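Local coordinates for maltose/maltodextrin-binding protein (Thermus thermophilus, PDB 2GH9) that binds maltotriose and probably serves as a periplasmic maltodextrin receptor of the solute-binding protein family, at residues Tyr157-Val171 and Phe252-Phe265. Residues are numbered along the deposited sequence; the frame is centred on the assembly and turned at random.
Unlike the reference sequence in segment 252-265: Val-254 (reference Ala). With GLC (alpha-D-glucopyranose), chain B; GLC (alpha-D-glucopyranose), chain C.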
loop_
_atom_site.group_PDB
_atom_site.type_symbol
_atom_site.label_atom_id
_atom_site.label_comp_id
_atom_site.label_asym_id
_atom_site.label_seq_id
_atom_site.Cartn_x
_atom_site.Cartn_y
_atom_site.Cartn_z
ATOM N N TYR A 157 5.362 5.537 -3.836
ATOM C CA TYR A 157 5.069 4.155 -3.371
ATOM C C TYR A 157 5.094 3.093 -4.493
ATOM O O TYR A 157 5.741 2.060 -4.366
ATOM C CB TYR A 157 3.705 4.147 -2.678
ATOM C CG TYR A 157 3.181 2.797 -2.238
ATOM C CD1 TYR A 157 3.463 2.317 -0.985
ATOM C CD2 TYR A 157 2.357 2.035 -3.078
ATOM C CE1 TYR A 157 2.969 1.112 -0.551
ATOM C CE2 TYR A 157 1.872 0.822 -2.676
ATOM C CZ TYR A 157 2.172 0.358 -1.387
ATOM O OH TYR A 157 1.705 -0.853 -0.923
ATOM N N PHE A 158 4.398 3.338 -5.598
ATOM C CA PHE A 158 4.354 2.354 -6.703
ATOM C C PHE A 158 5.734 2.103 -7.323
ATOM O O PHE A 158 6.063 0.983 -7.739
ATOM C CB PHE A 158 3.371 2.828 -7.779
ATOM C CG PHE A 158 1.946 2.505 -7.478
ATOM C CD1 PHE A 158 1.311 1.466 -8.143
ATOM C CD2 PHE A 158 1.239 3.227 -6.546
ATOM C CE1 PHE A 158 0.002 1.169 -7.873
ATOM C CE2 PHE A 158 -0.071 2.917 -6.263
ATOM C CZ PHE A 158 -0.695 1.902 -6.946
ATOM N N ASN A 159 6.545 3.158 -7.351
ATOM C CA ASN A 159 7.893 3.123 -7.918
ATOM C C ASN A 159 9.009 2.669 -6.983
ATOM O O ASN A 159 10.121 2.438 -7.453
ATOM C CB ASN A 159 8.255 4.507 -8.470
ATOM C CG ASN A 159 7.588 4.783 -9.776
ATOM O OD1 ASN A 159 7.857 4.101 -10.757
ATOM N ND2 ASN A 159 6.683 5.743 -9.794
ATOM N N PHE A 160 8.741 2.541 -5.678
ATOM C CA PHE A 160 9.792 2.153 -4.752
ATOM C C PHE A 160 10.554 0.903 -5.202
ATOM O O PHE A 160 11.771 0.853 -5.075
ATOM C CB PHE A 160 9.310 1.979 -3.308
ATOM C CG PHE A 160 10.371 1.393 -2.418
ATOM C CD1 PHE A 160 11.493 2.143 -2.082
ATOM C CD2 PHE A 160 10.294 0.076 -1.983
ATOM C CE1 PHE A 160 12.486 1.605 -1.292
ATOM C CE2 PHE A 160 11.308 -0.469 -1.208
ATOM C CZ PHE A 160 12.404 0.302 -0.865
ATOM N N GLY A 161 9.859 -0.097 -5.748
ATOM C CA GLY A 161 10.513 -1.330 -6.165
ATOM C C GLY A 161 11.654 -1.137 -7.143
ATOM O O GLY A 161 12.649 -1.857 -7.099
ATOM N N PHE A 162 11.507 -0.161 -8.018
ATOM C CA PHE A 162 12.592 0.233 -8.920
ATOM C C PHE A 162 13.732 0.921 -8.136
ATOM O O PHE A 162 14.904 0.701 -8.417
ATOM C CB PHE A 162 12.062 1.155 -10.022
ATOM C CG PHE A 162 10.893 0.597 -10.765
ATOM C CD1 PHE A 162 10.866 -0.736 -11.141
ATOM C CD2 PHE A 162 9.819 1.420 -11.119
ATOM C CE1 PHE A 162 9.777 -1.268 -11.827
ATOM C CE2 PHE A 162 8.744 0.911 -11.807
ATOM C CZ PHE A 162 8.710 -0.445 -12.157
ATOM N N PHE A 163 13.390 1.721 -7.140
ATOM C CA PHE A 163 14.413 2.329 -6.285
ATOM C C PHE A 163 15.212 1.263 -5.503
ATOM O O PHE A 163 16.439 1.352 -5.399
ATOM C CB PHE A 163 13.812 3.399 -5.351
ATOM C CG PHE A 163 13.588 4.743 -6.014
ATOM C CD1 PHE A 163 14.410 5.835 -5.718
ATOM C CD2 PHE A 163 12.533 4.929 -6.895
ATOM C CE1 PHE A 163 14.190 7.088 -6.306
ATOM C CE2 PHE A 163 12.308 6.180 -7.498
ATOM C CZ PHE A 163 13.149 7.264 -7.181
ATOM N N LYS A 164 14.510 0.248 -5.002
ATOM C CA LYS A 164 15.120 -0.913 -4.347
ATOM C C LYS A 164 16.029 -1.716 -5.296
ATOM O O LYS A 164 17.187 -1.999 -4.958
ATOM C CB LYS A 164 14.034 -1.811 -3.730
ATOM C CG LYS A 164 14.581 -2.988 -2.919
ATOM C CD LYS A 164 13.540 -3.541 -1.954
ATOM C CE LYS A 164 14.143 -4.577 -1.027
ATOM N NZ LYS A 164 15.166 -3.971 -0.164
ATOM N N ALA A 165 15.534 -2.041 -6.484
ATOM C CA ALA A 165 16.360 -2.704 -7.485
ATOM C C ALA A 165 17.703 -1.952 -7.705
ATOM O O ALA A 165 18.778 -2.556 -7.695
ATOM C CB ALA A 165 15.601 -2.855 -8.804
ATOM N N PHE A 166 17.636 -0.633 -7.871
ATOM C CA PHE A 166 18.827 0.171 -8.164
ATOM C C PHE A 166 19.712 0.479 -6.950
ATOM O O PHE A 166 20.807 1.018 -7.115
ATOM C CB PHE A 166 18.448 1.464 -8.892
ATOM C CG PHE A 166 18.083 1.259 -10.333
ATOM C CD1 PHE A 166 19.070 0.951 -11.277
ATOM C CD2 PHE A 166 16.780 1.387 -10.757
ATOM C CE1 PHE A 166 18.751 0.763 -12.597
ATOM C CE2 PHE A 166 16.458 1.215 -12.085
ATOM C CZ PHE A 166 17.460 0.889 -13.011
ATOM N N GLY A 167 19.264 0.128 -5.742
ATOM C CA GLY A 167 20.173 0.022 -4.589
ATOM C C GLY A 167 19.708 0.559 -3.250
ATOM O O GLY A 167 20.493 0.582 -2.312
ATOM N N ALA A 168 18.463 1.028 -3.160
ATOM C CA ALA A 168 17.899 1.528 -1.893
ATOM C C ALA A 168 17.292 0.373 -1.104
ATOM O O ALA A 168 16.321 -0.211 -1.546
ATOM C CB ALA A 168 16.822 2.613 -2.166
ATOM N N GLU A 169 17.877 0.027 0.042
ATOM C CA GLU A 169 17.314 -1.025 0.917
ATOM C C GLU A 169 15.906 -0.630 1.388
ATOM O O GLU A 169 14.965 -1.410 1.345
ATOM C CB GLU A 169 18.236 -1.245 2.122
ATOM C CG GLU A 169 17.738 -2.223 3.182
ATOM C CD GLU A 169 17.312 -3.587 2.622
ATOM O OE1 GLU A 169 17.937 -4.098 1.662
ATOM O OE2 GLU A 169 16.340 -4.158 3.166
ATOM N N ASN A 170 15.789 0.609 1.823
ATOM C CA ASN A 170 14.526 1.188 2.189
ATOM C C ASN A 170 14.670 2.686 1.981
ATOM O O ASN A 170 15.563 3.110 1.225
ATOM C CB ASN A 170 14.156 0.795 3.633
ATOM C CG ASN A 170 12.643 0.837 3.891
ATOM O OD1 ASN A 170 11.969 1.778 3.473
ATOM N ND2 ASN A 170 12.115 -0.179 4.571
ATOM N N VAL A 171 13.781 3.480 2.595
ATOM C CA VAL A 171 13.803 4.917 2.458
ATOM C C VAL A 171 14.997 5.502 3.209
ATOM O O VAL A 171 15.684 6.383 2.703
ATOM C CB VAL A 171 12.487 5.561 2.978
ATOM C CG1 VAL A 171 12.595 7.088 2.979
ATOM C CG2 VAL A 171 11.306 5.126 2.117
ATOM N N PHE A 252 7.334 -8.178 -10.306
ATOM C CA PHE A 252 7.654 -7.345 -11.433
ATOM C C PHE A 252 9.086 -7.671 -11.837
ATOM O O PHE A 252 9.889 -7.944 -10.983
ATOM C CB PHE A 252 7.502 -5.870 -11.099
ATOM C CG PHE A 252 7.447 -4.999 -12.321
ATOM C CD1 PHE A 252 6.247 -4.834 -13.019
ATOM C CD2 PHE A 252 8.587 -4.436 -12.823
ATOM C CE1 PHE A 252 6.199 -4.072 -14.162
ATOM C CE2 PHE A 252 8.542 -3.661 -13.969
ATOM C CZ PHE A 252 7.355 -3.488 -14.640
ATOM N N PRO A 253 9.384 -7.711 -13.145
ATOM C CA PRO A 253 10.775 -7.895 -13.560
ATOM C C PRO A 253 11.741 -6.823 -13.057
ATOM O O PRO A 253 11.365 -5.667 -12.851
ATOM C CB PRO A 253 10.717 -7.891 -15.095
ATOM C CG PRO A 253 9.366 -7.476 -15.479
ATOM C CD PRO A 253 8.463 -7.703 -14.297
ATOM N N VAL A 254 12.986 -7.236 -12.851
ATOM C CA VAL A 254 14.011 -6.341 -12.383
ATOM C C VAL A 254 14.359 -5.421 -13.548
ATOM O O VAL A 254 14.570 -5.899 -14.673
ATOM C CB VAL A 254 15.243 -7.121 -11.869
ATOM C CG1 VAL A 254 16.290 -6.176 -11.231
ATOM C CG2 VAL A 254 14.797 -8.144 -10.866
ATOM N N PRO A 255 14.372 -4.092 -13.296
ATOM C CA PRO A 255 14.694 -3.153 -14.383
ATOM C C PRO A 255 16.116 -3.393 -14.902
ATOM O O PRO A 255 16.981 -3.853 -14.143
ATOM C CB PRO A 255 14.591 -1.776 -13.723
ATOM C CG PRO A 255 13.898 -1.976 -12.427
ATOM C CD PRO A 255 14.086 -3.401 -12.023
ATOM N N PRO A 256 16.358 -3.080 -16.181
ATOM C CA PRO A 256 17.682 -3.244 -16.757
ATOM C C PRO A 256 18.678 -2.249 -16.130
ATOM O O PRO A 256 18.348 -1.081 -15.921
ATOM C CB PRO A 256 17.449 -2.948 -18.241
ATOM C CG PRO A 256 16.267 -2.024 -18.253
ATOM C CD PRO A 256 15.397 -2.496 -17.135
ATOM N N GLY A 257 19.875 -2.725 -15.797
ATOM C CA GLY A 257 20.891 -1.900 -15.130
ATOM C C GLY A 257 20.887 -1.932 -13.600
ATOM O O GLY A 257 21.854 -1.481 -12.972
ATOM N N ALA A 258 19.803 -2.434 -13.004
ATOM C CA ALA A 258 19.671 -2.543 -11.549
ATOM C C ALA A 258 20.502 -3.707 -11.013
ATOM O O ALA A 258 20.428 -4.821 -11.514
ATOM C CB ALA A 258 18.199 -2.691 -11.141
ATOM N N LYS A 259 21.308 -3.415 -10.003
ATOM C CA LYS A 259 22.180 -4.409 -9.366
ATOM C C LYS A 259 21.467 -5.391 -8.435
ATOM O O LYS A 259 22.001 -6.464 -8.145
ATOM C CB LYS A 259 23.289 -3.701 -8.580
ATOM C CG LYS A 259 22.805 -2.813 -7.432
ATOM C CD LYS A 259 23.940 -2.072 -6.803
ATOM C CE LYS A 259 23.504 -1.428 -5.497
ATOM N NZ LYS A 259 24.543 -0.502 -4.927
ATOM N N ASN A 260 20.272 -5.012 -7.965
ATOM C CA ASN A 260 19.477 -5.837 -7.058
ATOM C C ASN A 260 18.114 -6.189 -7.634
ATOM O O ASN A 260 17.606 -5.469 -8.510
ATOM C CB ASN A 260 19.329 -5.126 -5.717
ATOM C CG ASN A 260 20.652 -4.980 -5.002
ATOM O OD1 ASN A 260 21.580 -5.756 -5.246
ATOM N ND2 ASN A 260 20.752 -4.002 -4.129
ATOM N N PRO A 261 17.513 -7.302 -7.163
ATOM C CA PRO A 261 16.163 -7.580 -7.637
ATOM C C PRO A 261 15.110 -6.505 -7.299
ATOM O O PRO A 261 15.235 -5.775 -6.311
ATOM C CB PRO A 261 15.832 -8.939 -6.989
ATOM C CG PRO A 261 17.180 -9.558 -6.742
ATOM C CD PRO A 261 18.007 -8.389 -6.286
ATOM N N TRP A 262 14.107 -6.383 -8.159
ATOM C CA TRP A 262 12.917 -5.631 -7.824
ATOM C C TRP A 262 12.346 -6.131 -6.474
ATOM O O TRP A 262 12.263 -7.330 -6.240
ATOM C CB TRP A 262 11.868 -5.755 -8.912
ATOM C CG TRP A 262 10.550 -5.093 -8.564
ATOM C CD1 TRP A 262 10.210 -3.788 -8.779
ATOM C CD2 TRP A 262 9.379 -5.719 -8.006
ATOM N NE1 TRP A 262 8.936 -3.553 -8.355
ATOM C CE2 TRP A 262 8.400 -4.712 -7.865
ATOM C CE3 TRP A 262 9.079 -7.021 -7.570
ATOM C CZ2 TRP A 262 7.126 -4.972 -7.345
ATOM C CZ3 TRP A 262 7.806 -7.274 -7.024
ATOM C CH2 TRP A 262 6.850 -6.262 -6.935
ATOM N N GLY A 263 11.951 -5.201 -5.612
ATOM C CA GLY A 263 11.245 -5.537 -4.373
ATOM C C GLY A 263 10.382 -4.372 -3.918
ATOM O O GLY A 263 10.891 -3.260 -3.727
ATOM N N PRO A 264 9.082 -4.613 -3.712
ATOM C CA PRO A 264 8.161 -3.526 -3.341
ATOM C C PRO A 264 8.137 -3.224 -1.838
ATOM O O PRO A 264 8.636 -4.020 -1.058
ATOM C CB PRO A 264 6.797 -4.100 -3.759
ATOM C CG PRO A 264 6.954 -5.587 -3.436
ATOM C CD PRO A 264 8.384 -5.916 -3.803
ATOM N N PHE A 265 7.519 -2.100 -1.453
ATOM C CA PHE A 265 7.094 -1.889 -0.077
ATOM C C PHE A 265 6.068 -2.946 0.349
ATOM O O PHE A 265 5.198 -3.329 -0.427
ATOM C CB PHE A 265 6.430 -0.517 0.119
ATOM C CG PHE A 265 7.381 0.652 0.228
ATOM C CD1 PHE A 265 8.441 0.635 1.126
ATOM C CD2 PHE A 265 7.150 1.809 -0.514
ATOM C CE1 PHE A 265 9.279 1.737 1.272
ATOM C CE2 PHE A 265 7.982 2.929 -0.369
ATOM C CZ PHE A 265 9.057 2.882 0.523
HETATM C C1 GLC B . -2.515 1.874 -1.881
HETATM C C2 GLC B . -1.821 1.381 -0.624
HETATM C C3 GLC B . -1.270 2.591 0.164
HETATM C C4 GLC B . -0.417 3.518 -0.689
HETATM C C5 GLC B . -1.159 3.885 -1.971
HETATM C C6 GLC B . -0.255 4.684 -2.917
HETATM O O2 GLC B . -2.756 0.679 0.200
HETATM O O3 GLC B . -0.537 2.146 1.285
HETATM O O4 GLC B . -0.091 4.708 0.057
HETATM O O5 GLC B . -1.625 2.695 -2.648
HETATM O O6 GLC B . -1.003 5.546 -3.778
HETATM C C1 GLC C . 1.294 4.823 0.363
HETATM C C2 GLC C . 1.361 5.306 1.800
HETATM C C3 GLC C . 0.804 6.717 1.910
HETATM C C4 GLC C . 1.521 7.619 0.914
HETATM C C5 GLC C . 1.461 7.070 -0.520
HETATM C C6 GLC C . 2.286 7.888 -1.525
HETATM O O2 GLC C . 0.629 4.415 2.662
HETATM O O3 GLC C . 0.983 7.206 3.235
HETATM O O4 GLC C . 0.921 8.911 0.988
HETATM O O5 GLC C . 1.964 5.731 -0.536
HETATM O O6 GLC C . 1.814 7.615 -2.849
HETATM O O HOH W 1 5.812 -0.402 -3.320
HETATM O O HOH W 2 8.104 -0.615 -8.555
HETATM O O HOH W 3 21.989 -0.492 -9.777
#
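Phe-160 and Phe-265 stack face to face, centroids 3.9 Å apart and planes at 10°, where helix 156-166 of this periplasmic binding protein fold meets the end of the loop running into strand 265-273. With CG of Phe-160 anti to the backbone N (chi1 172°), its ring lies flat on that of Phe-265. From the root outward, Phe-160 CB touches CE2 of Phe-265, CG lies over the CE2-CZ bond of Phe-265, CD1 faces Phe-265 CZ, CD2 lies near N and CD1 of Phe-265, CE2 approaches Gly-263 O and Phe-265 CD1, and CE1 and CZ both lie by Phe-265 CE1. At the rim of the Phe-265 ring, close to its plane, sit Asn-170 OD1 and Val-171 CG2; Trp-348 of helix 341-357 also touches both stacked side chains. Tyr-157 continues the aromatic cluster toward the bound sugar: its ring is nearly parallel to Phe-265 but slid aside, and C4 of one glucose lies over one face, 3.8 Å above the plane. A water takes the N-H of Phe-265 and donates to Tyr-157 O, while a second links Phe-158 O to Trp-262 NE1. Gly-161 lets the loop come close, its CA 3.1 Å from Gly-263 O in a CA-H...O contact; that buried carbonyl has no conventional hydrogen-bond partner. In a second aromatic cluster, with Trp-262, Phe-162 and Phe-252 pair in offset edge-to-face fashion, the Phe-162 edge supplying CE1, 3.4 Å from Phe-252 CE2; Phe-162 CD1 abuts Pro-255 CG. The helix ends in a Schellman motif at Gly-167, whose CA meets Lys-259 CE; one residue earlier, Phe-166 packs on the type II beta turn from Pro-255 to Ala-258, where Ala-258 CB makes a CH-pi contact over its face, 3.8 Å from the ring centroid. Asn-260 N donates to Ala-165 O at 2.9 Å.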